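Local coordinates for DSBA-like thioredoxin domain-containing protein (Pseudomonas aeruginosa PAO1, PDB 5HFI), which is a cytosolic disulfide reductase of the thioredoxin superfamily, captured here with glutathione joined to it in a mixed disulfide, at residues L7-W19 with G35-T47. Sequence-based numbering, arbitrary orientation.
With GSH (glutathione), chain B.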
ATOM      1  N   LEU A   7      15.175 -15.826   1.351  1.00 35.20           N
ATOM      2  CA  LEU A   7      13.908 -15.743   0.636  1.00 29.98           C
ATOM      3  C   LEU A   7      13.223 -14.410   0.915  1.00 27.66           C
ATOM      4  O   LEU A   7      12.968 -14.064   2.069  1.00 26.96           O
ATOM      5  CB  LEU A   7      12.994 -16.907   1.024  1.00 31.07           C
ATOM      6  CG  LEU A   7      11.763 -17.095   0.136  1.00 40.10           C
ATOM      7  CD1 LEU A   7      12.196 -17.339  -1.286  1.00 44.78           C
ATOM      8  CD2 LEU A   7      10.914 -18.250   0.622  1.00 44.76           C
ATOM      9  N   THR A   8      12.928 -13.664  -0.149  1.00 19.61           N
ATOM     10  CA  THR A   8      12.409 -12.308  -0.039  1.00 24.35           C
ATOM     11  C   THR A   8      11.130 -12.171  -0.854  1.00 22.10           C
ATOM     12  O   THR A   8      11.091 -12.557  -2.027  1.00 20.81           O
ATOM     13  CB  THR A   8      13.445 -11.284  -0.517  1.00 25.94           C
ATOM     14  OG1 THR A   8      14.600 -11.338   0.332  1.00 33.48           O
ATOM     15  CG2 THR A   8      12.863  -9.889  -0.484  1.00 20.65           C
ATOM     16  N   LEU A   9      10.093 -11.621  -0.230  1.00 20.59           N
ATOM     17  CA  LEU A   9       8.831 -11.344  -0.899  1.00 14.00           C
ATOM     18  C   LEU A   9       8.779  -9.864  -1.253  1.00 13.80           C
ATOM     19  O   LEU A   9       8.759  -9.009  -0.362  1.00 18.56           O
ATOM     20  CB  LEU A   9       7.642 -11.722  -0.018  1.00 16.83           C
ATOM     21  CG  LEU A   9       6.272 -11.426  -0.633  1.00 15.06           C
ATOM     22  CD1 LEU A   9       6.008 -12.344  -1.819  1.00 16.82           C
ATOM     23  CD2 LEU A   9       5.169 -11.551   0.405  1.00 14.60           C
ATOM     24  N   HIS A  10       8.764  -9.567  -2.547  1.00 14.58           N
ATOM     25  CA  HIS A  10       8.660  -8.195  -3.017  1.00 12.02           C
ATOM     26  C   HIS A  10       7.197  -7.863  -3.270  1.00 12.16           C
ATOM     27  O   HIS A  10       6.484  -8.636  -3.917  1.00 12.44           O
ATOM     28  CB  HIS A  10       9.483  -7.996  -4.289  1.00 12.77           C
ATOM     29  CG  HIS A  10      10.948  -8.252  -4.105  1.00 19.68           C
ATOM     30  ND1 HIS A  10      11.843  -7.253  -3.782  1.00 23.50           N
ATOM     31  CD2 HIS A  10      11.679  -9.388  -4.208  1.00 19.66           C
ATOM     32  CE1 HIS A  10      13.057  -7.763  -3.686  1.00 23.83           C
ATOM     33  NE2 HIS A  10      12.986  -9.057  -3.942  1.00 25.19           N
ATOM     34  N   TYR A  11       6.753  -6.720  -2.752  1.00 10.33           N
ATOM     35  CA  TYR A  11       5.366  -6.281  -2.879  1.00 11.60           C
ATOM     36  C   TYR A  11       5.344  -4.945  -3.611  1.00  9.34           C
ATOM     37  O   TYR A  11       5.781  -3.926  -3.066  1.00 10.88           O
ATOM     38  CB  TYR A  11       4.698  -6.172  -1.507  1.00 12.13           C
ATOM     39  CG  TYR A  11       3.262  -5.684  -1.544  1.00 13.28           C
ATOM     40  CD1 TYR A  11       2.765  -4.860  -0.544  1.00 10.95           C
ATOM     41  CD2 TYR A  11       2.404  -6.049  -2.576  1.00 14.54           C
ATOM     42  CE1 TYR A  11       1.456  -4.413  -0.565  1.00 11.02           C
ATOM     43  CE2 TYR A  11       1.090  -5.604  -2.605  1.00 17.49           C
ATOM     44  CZ  TYR A  11       0.625  -4.785  -1.596  1.00 14.35           C
ATOM     45  OH  TYR A  11      -0.674  -4.336  -1.614  1.00 12.13           O
ATOM     46  N   LEU A  12       4.849  -4.959  -4.846  1.00  9.41           N
ATOM     47  CA  LEU A  12       4.618  -3.744  -5.619  1.00  9.52           C
ATOM     48  C   LEU A  12       3.195  -3.267  -5.357  1.00  8.91           C
ATOM     49  O   LEU A  12       2.231  -3.982  -5.654  1.00 10.23           O
ATOM     50  CB  LEU A  12       4.838  -4.001  -7.108  1.00 12.56           C
ATOM     51  CG  LEU A  12       6.288  -4.064  -7.591  1.00 17.76           C
ATOM     52  CD1 LEU A  12       6.397  -4.919  -8.842  1.00 20.96           C
ATOM     53  CD2 LEU A  12       6.805  -2.656  -7.857  1.00 17.51           C
ATOM     54  N   TYR A  13       3.064  -2.057  -4.818  1.00 10.33           N
ATOM     55  CA  TYR A  13       1.791  -1.560  -4.324  1.00 11.29           C
ATOM     56  C   TYR A  13       1.606  -0.108  -4.741  1.00 10.25           C
ATOM     57  O   TYR A  13       2.531   0.552  -5.223  1.00  9.37           O
ATOM     58  CB  TYR A  13       1.715  -1.655  -2.795  1.00  9.48           C
ATOM     59  CG  TYR A  13       2.589  -0.618  -2.124  1.00  9.59           C
ATOM     60  CD1 TYR A  13       2.057   0.593  -1.689  1.00 11.61           C
ATOM     61  CD2 TYR A  13       3.950  -0.832  -1.951  1.00 11.19           C
ATOM     62  CE1 TYR A  13       2.849   1.551  -1.099  1.00 13.44           C
ATOM     63  CE2 TYR A  13       4.751   0.120  -1.352  1.00  9.14           C
ATOM     64  CZ  TYR A  13       4.193   1.312  -0.930  1.00 13.01           C
ATOM     65  OH  TYR A  13       4.982   2.267  -0.339  1.00 12.61           O
ATOM     66  N   ASP A  14       0.388   0.391  -4.521  1.00 10.60           N
ATOM     67  CA  ASP A  14       0.146   1.820  -4.502  1.00 11.13           C
ATOM     68  C   ASP A  14      -0.906   2.090  -3.439  1.00 11.29           C
ATOM     69  O   ASP A  14      -1.926   1.377  -3.392  1.00 13.89           O
ATOM     70  CB  ASP A  14      -0.323   2.377  -5.839  1.00 13.43           C
ATOM     71  CG  ASP A  14      -0.369   3.882  -5.844  1.00 18.15           C
ATOM     72  OD1 ASP A  14      -1.431   4.448  -5.501  1.00 14.53           O
ATOM     73  OD2 ASP A  14       0.677   4.494  -6.150  1.00 19.02           O
ATOM     74  N   PRO A  15      -0.705   3.093  -2.587  1.00 11.42           N
ATOM     75  CA  PRO A  15      -1.657   3.325  -1.489  1.00 10.40           C
ATOM     76  C   PRO A  15      -3.072   3.651  -1.945  1.00 12.81           C
ATOM     77  O   PRO A  15      -4.013   3.427  -1.176  1.00 13.14           O
ATOM     78  CB  PRO A  15      -1.038   4.498  -0.713  1.00 15.77           C
ATOM     79  CG  PRO A  15       0.378   4.589  -1.181  1.00 15.51           C
ATOM     80  CD  PRO A  15       0.401   4.065  -2.578  1.00 13.21           C
ATOM     81  N   LEU A  16      -3.261   4.155  -3.164  1.00 12.26           N
ATOM     82  CA  LEU A  16      -4.588   4.505  -3.655  1.00 10.53           C
ATOM     83  C   LEU A  16      -5.177   3.444  -4.576  1.00 16.46           C
ATOM     84  O   LEU A  16      -6.197   3.696  -5.228  1.00 16.88           O
ATOM     85  CB  LEU A  16      -4.547   5.858  -4.367  1.00 11.68           C
ATOM     86  CG  LEU A  16      -4.307   7.036  -3.414  1.00 16.09           C
ATOM     87  CD1 LEU A  16      -3.823   8.262  -4.158  1.00 23.03           C
ATOM     88  CD2 LEU A  16      -5.565   7.362  -2.640  1.00 17.15           C
ATOM     89  N   CYS A  17      -4.557   2.269  -4.645  1.00 12.62           N
ATOM     90  CA  CYS A  17      -5.071   1.159  -5.434  1.00 13.89           C
ATOM     91  C   CYS A  17      -6.013   0.333  -4.566  1.00 13.31           C
ATOM     92  O   CYS A  17      -5.598  -0.209  -3.535  1.00 12.89           O
ATOM     93  CB  CYS A  17      -3.925   0.298  -5.960  1.00 13.85           C
ATOM     94  SG  CYS A  17      -4.465  -1.223  -6.759  1.00 20.91           S
ATOM     95  N   GLY A  18      -7.281   0.253  -4.975  1.00 15.77           N
ATOM     96  CA  GLY A  18      -8.257  -0.479  -4.182  1.00 13.97           C
ATOM     97  C   GLY A  18      -7.898  -1.943  -4.015  1.00 12.26           C
ATOM     98  O   GLY A  18      -8.115  -2.531  -2.952  1.00 13.07           O
ATOM     99  N   TRP A  19      -7.341  -2.555  -5.059  1.00 12.65           N
ATOM    100  CA  TRP A  19      -6.985  -3.964  -4.958  1.00 15.34           C
ATOM    101  C   TRP A  19      -5.806  -4.181  -4.019  1.00 13.02           C
ATOM    102  O   TRP A  19      -5.695  -5.250  -3.411  1.00 11.77           O
ATOM    103  CB  TRP A  19      -6.700  -4.534  -6.345  1.00 12.90           C
ATOM    104  CG  TRP A  19      -7.957  -4.835  -7.086  1.00 19.39           C
ATOM    105  CD1 TRP A  19      -8.448  -4.177  -8.174  1.00 23.94           C
ATOM    106  CD2 TRP A  19      -8.907  -5.859  -6.770  1.00 25.42           C
ATOM    107  NE1 TRP A  19      -9.641  -4.738  -8.565  1.00 31.88           N
ATOM    108  CE2 TRP A  19      -9.944  -5.772  -7.719  1.00 32.89           C
ATOM    109  CE3 TRP A  19      -8.976  -6.845  -5.781  1.00 24.26           C
ATOM    110  CZ2 TRP A  19     -11.038  -6.634  -7.708  1.00 33.72           C
ATOM    111  CZ3 TRP A  19     -10.066  -7.700  -5.771  1.00 26.60           C
ATOM    112  CH2 TRP A  19     -11.081  -7.589  -6.728  1.00 30.20           C
ATOM    113  N   GLY A  35      11.429 -16.116   8.957  1.00 33.50           N
ATOM    114  CA  GLY A  35      12.422 -16.382   7.941  1.00 36.33           C
ATOM    115  C   GLY A  35      12.157 -15.732   6.601  1.00 34.22           C
ATOM    116  O   GLY A  35      13.013 -15.818   5.711  1.00 37.30           O
ATOM    117  N   LEU A  36      11.007 -15.089   6.427  1.00 31.84           N
ATOM    118  CA  LEU A  36      10.658 -14.432   5.174  1.00 27.49           C
ATOM    119  C   LEU A  36      10.868 -12.930   5.307  1.00 23.22           C
ATOM    120  O   LEU A  36      10.336 -12.302   6.228  1.00 26.31           O
ATOM    121  CB  LEU A  36       9.210 -14.726   4.784  1.00 22.94           C
ATOM    122  CG  LEU A  36       8.719 -14.085   3.485  1.00 26.29           C
ATOM    123  CD1 LEU A  36       9.429 -14.697   2.284  1.00 27.26           C
ATOM    124  CD2 LEU A  36       7.208 -14.217   3.347  1.00 26.85           C
ATOM    125  N   ASP A  37      11.646 -12.365   4.390  1.00 19.58           N
ATOM    126  CA  ASP A  37      11.830 -10.924   4.298  1.00 24.69           C
ATOM    127  C   ASP A  37      10.822 -10.343   3.314  1.00 19.77           C
ATOM    128  O   ASP A  37      10.581 -10.916   2.249  1.00 22.86           O
ATOM    129  CB  ASP A  37      13.256 -10.598   3.852  1.00 30.05           C
ATOM    130  CG  ASP A  37      13.488  -9.112   3.673  1.00 38.16           C
ATOM    131  OD1 ASP A  37      12.909  -8.321   4.446  1.00 43.45           O
ATOM    132  OD2 ASP A  37      14.252  -8.736   2.759  1.00 43.79           O
ATOM    133  N   VAL A  38      10.224  -9.211   3.681  1.00 16.12           N
ATOM    134  CA  VAL A  38       9.209  -8.554   2.862  1.00 14.40           C
ATOM    135  C   VAL A  38       9.688  -7.143   2.537  1.00 16.32           C
ATOM    136  O   VAL A  38       9.959  -6.352   3.449  1.00 17.52           O
ATOM    137  CB  VAL A  38       7.842  -8.517   3.566  1.00 18.79           C
ATOM    138  CG1 VAL A  38       6.847  -7.714   2.740  1.00 17.27           C
ATOM    139  CG2 VAL A  38       7.324  -9.926   3.799  1.00 21.16           C
ATOM    140  N   ARG A  39       9.786  -6.830   1.245  1.00 14.32           N
ATOM    141  CA  ARG A  39      10.202  -5.517   0.762  1.00 14.39           C
ATOM    142  C   ARG A  39       9.032  -4.834   0.070  1.00 17.29           C
ATOM    143  O   ARG A  39       8.352  -5.449  -0.760  1.00 16.84           O
ATOM    144  CB  ARG A  39      11.366  -5.625  -0.224  1.00 17.73           C
ATOM    145  CG  ARG A  39      12.488  -6.530   0.213  1.00 29.86           C
ATOM    146  CD  ARG A  39      13.526  -5.809   1.042  1.00 40.29           C
ATOM    147  NE  ARG A  39      14.699  -6.652   1.245  1.00 49.88           N
ATOM    148  CZ  ARG A  39      15.814  -6.560   0.528  1.00 53.17           C
ATOM    149  NH1 ARG A  39      15.910  -5.656  -0.438  1.00 55.51           N
ATOM    150  NH2 ARG A  39      16.832  -7.371   0.776  1.00 53.93           N
ATOM    151  N   LEU A  40       8.817  -3.561   0.388  1.00 11.68           N
ATOM    152  CA  LEU A  40       7.751  -2.774  -0.218  1.00 11.90           C
ATOM    153  C   LEU A  40       8.297  -1.932  -1.363  1.00 13.10           C
ATOM    154  O   LEU A  40       9.361  -1.317  -1.245  1.00 12.80           O
ATOM    155  CB  LEU A  40       7.078  -1.869   0.819  1.00 10.53           C
ATOM    156  CG  LEU A  40       5.875  -2.414   1.601  1.00 25.94           C
ATOM    157  CD1 LEU A  40       6.111  -3.811   2.142  1.00 24.43           C
ATOM    158  CD2 LEU A  40       5.505  -1.470   2.733  1.00 21.70           C
ATOM    159  N   HIS A  41       7.559  -1.905  -2.472  1.00 12.60           N
ATOM    160  CA  HIS A  41       7.926  -1.117  -3.650  1.00 14.31           C
ATOM    161  C   HIS A  41       6.714  -0.310  -4.096  1.00 11.78           C
ATOM    162  O   HIS A  41       5.796  -0.855  -4.715  1.00 11.10           O
ATOM    163  CB  HIS A  41       8.413  -2.006  -4.787  1.00 14.70           C
ATOM    164  CG  HIS A  41       9.489  -2.966  -4.396  1.00 14.63           C
ATOM    165  ND1 HIS A  41      10.830  -2.674  -4.524  1.00 17.47           N
ATOM    166  CD2 HIS A  41       9.423  -4.226  -3.904  1.00 16.37           C
ATOM    167  CE1 HIS A  41      11.544  -3.709  -4.117  1.00 19.36           C
ATOM    168  NE2 HIS A  41      10.713  -4.661  -3.733  1.00 19.53           N
ATOM    169  N   GLY A  42       6.719   0.988  -3.797  1.00 10.86           N
ATOM    170  CA  GLY A  42       5.648   1.857  -4.252  1.00 10.50           C
ATOM    171  C   GLY A  42       5.842   2.230  -5.711  1.00 11.36           C
ATOM    172  O   GLY A  42       6.911   2.706  -6.106  1.00 12.41           O
ATOM    173  N   GLY A  43       4.801   2.016  -6.514  1.00 26.78           N
ATOM    174  CA  GLY A  43       4.892   2.222  -7.947  1.00 28.49           C
ATOM    175  C   GLY A  43       4.476   3.581  -8.456  1.00 30.13           C
ATOM    176  O   GLY A  43       4.728   3.896  -9.623  1.00 32.08           O
ATOM    177  N   GLY A  44       3.843   4.399  -7.619  1.00 29.84           N
ATOM    178  CA  GLY A  44       3.420   5.723  -8.035  1.00 31.66           C
ATOM    179  C   GLY A  44       2.329   5.696  -9.083  1.00 33.69           C
ATOM    180  O   GLY A  44       2.514   6.199 -10.196  1.00 35.96           O
ATOM    181  N   MET A  45       1.183   5.109  -8.733  1.00 33.31           N
ATOM    182  CA  MET A  45       0.093   4.968  -9.692  1.00 35.52           C
ATOM    183  C   MET A  45      -0.461   6.327 -10.104  1.00 37.86           C
ATOM    184  O   MET A  45      -0.634   6.605 -11.297  1.00 40.60           O
ATOM    185  CB  MET A  45      -1.010   4.089  -9.099  1.00 34.80           C
ATOM    186  CG  MET A  45      -2.235   3.925  -9.979  1.00 37.33           C
ATOM    187  SD  MET A  45      -3.423   2.774  -9.261  1.00 36.74           S
ATOM    188  CE  MET A  45      -4.304   3.852  -8.134  1.00 36.62           C
ATOM    189  N   MET A  46      -0.740   7.191  -9.132  1.00 37.28           N
ATOM    190  CA  MET A  46      -1.355   8.495  -9.377  1.00 39.68           C
ATOM    191  C   MET A  46      -0.358   9.590  -9.000  1.00 39.68           C
ATOM    192  O   MET A  46      -0.438  10.182  -7.922  1.00 38.99           O
ATOM    193  CB  MET A  46      -2.669   8.622  -8.599  1.00 39.80           C
ATOM    194  CG  MET A  46      -3.547   7.384  -8.694  1.00 39.45           C
ATOM    195  SD  MET A  46      -5.150   7.568  -7.892  1.00 40.33           S
ATOM    196  CE  MET A  46      -6.011   8.573  -9.094  1.00 44.31           C
ATOM    197  N   THR A  47       0.580   9.859  -9.906  1.00 40.93           N
ATOM    198  CA  THR A  47       1.561  10.922  -9.705  1.00 41.57           C
ATOM    199  C   THR A  47       1.556  11.905 -10.873  1.00 45.35           C
ATOM    200  O   THR A  47       1.558  11.503 -12.037  1.00 47.16           O
ATOM    201  CB  THR A  47       2.984  10.357  -9.531  1.00 39.74           C
ATOM    202  OG1 THR A  47       3.352   9.609 -10.696  1.00 40.62           O
ATOM    203  CG2 THR A  47       3.056   9.454  -8.305  1.00 36.51           C
TER
HETATM  204  N1  GSH B 301      -5.780  -7.564  -8.924  1.00 32.11           N
HETATM  205  CA1 GSH B 301      -7.001  -7.219  -9.630  1.00 34.30           C
HETATM  206  C1  GSH B 301      -7.600  -8.468 -10.272  1.00 43.77           C
HETATM  207  O11 GSH B 301      -8.084  -8.407 -11.434  1.00 46.49           O
HETATM  208  O12 GSH B 301      -7.610  -9.559  -9.641  1.00 48.65           O
HETATM  209  CB1 GSH B 301      -6.685  -6.190 -10.712  1.00 29.61           C
HETATM  210  CG1 GSH B 301      -5.564  -5.284 -10.213  1.00 33.43           C
HETATM  211  CD1 GSH B 301      -5.708  -3.886 -10.808  1.00 32.10           C
HETATM  212  OE1 GSH B 301      -6.395  -3.709 -11.759  1.00 34.75           O
HETATM  213  N2  GSH B 301      -5.002  -2.774 -10.200  1.00 26.75           N
HETATM  214  CA2 GSH B 301      -5.124  -1.442 -10.760  1.00 25.77           C
HETATM  215  C2  GSH B 301      -4.064  -1.293 -11.851  1.00 27.11           C
HETATM  216  O2  GSH B 301      -2.912  -1.373 -11.575  1.00 21.67           O
HETATM  217  CB2 GSH B 301      -4.902  -0.391  -9.670  1.00 28.35           C
HETATM  218  SG2 GSH B 301      -5.841  -0.787  -8.161  1.00 33.81           S
HETATM  219  N3  GSH B 301      -4.463  -1.066 -13.229  1.00 35.66           N
HETATM  220  CA3 GSH B 301      -3.458  -0.934 -14.269  1.00 39.97           C
HETATM  221  C3  GSH B 301      -2.641   0.336 -14.042  1.00 44.37           C
HETATM  222  O31 GSH B 301      -1.384   0.291 -14.092  1.00 49.23           O
HETATM  223  O32 GSH B 301      -3.226   1.424 -13.804  1.00 46.51           O
HETATM  224  O   HOH W   1       3.259   4.216  -4.760  1.00 12.23           O
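Leu36 enters the contact through CD1, which rests against CG of Leu7 and the backbone around it. From Asp37 on, strand 37-42 runs parallel to strand 8-13, and every second residue is bonded to that strand and the residue before it through both its N and its O: Asp37, Arg39 and His41 each donate through N and accept at O, starting with Asp37 N to Leu7 O and Leu9 N to Asp37 O. Asp37 also holds Arg39, its OD2 meeting NE at 2.6 Å in a salt bridge close to the guanidinium plane. The bend of Arg39 at chi2 (-88°) turns the chain back toward Asp37, and its CG packs 3.5 Å from Thr8 CG2. On the other face, Val38 and Leu40 join Leu9 and Tyr11 against helix 24-30. The connection through that helix is the beta-alpha-beta crossover that opens a thioredoxin fold, with 37-42 an outer strand of the sheet. His41 and His10 are hydrogen-bonded rim to rim, NE2 to ND1 at 2.8 Å, the ring planes 33° apart, and either nitrogen could be the donor; Glu186 takes the far nitrogen of His10, which helps fix that ring's rotation. Gly42 lies under the Tyr13 ring, its CA 3.8 Å from the centroid, because CG of Tyr13 sits between backbone N and carbonyl carbon (chi1 73°) and folds the ring over the neighbouring strand. Past the last strand-like bond, Gly43 N to Tyr13 O, a water links Gly44 N with Asp14 OD2. Met45 N reaches the same oxygen at 2.7 Å from above the carboxylate plane, while Asp14 OD1 accepts from Leu16 N in an Asx turn leading to the helix that starts after Cys17. Met45 curls its CE onto Leu16 O and sets SD 3.5 Å from CB2 of the glutathione disulfide-bonded to Cys17, and Met46 SD abuts Leu16 CB at 4.0 Å.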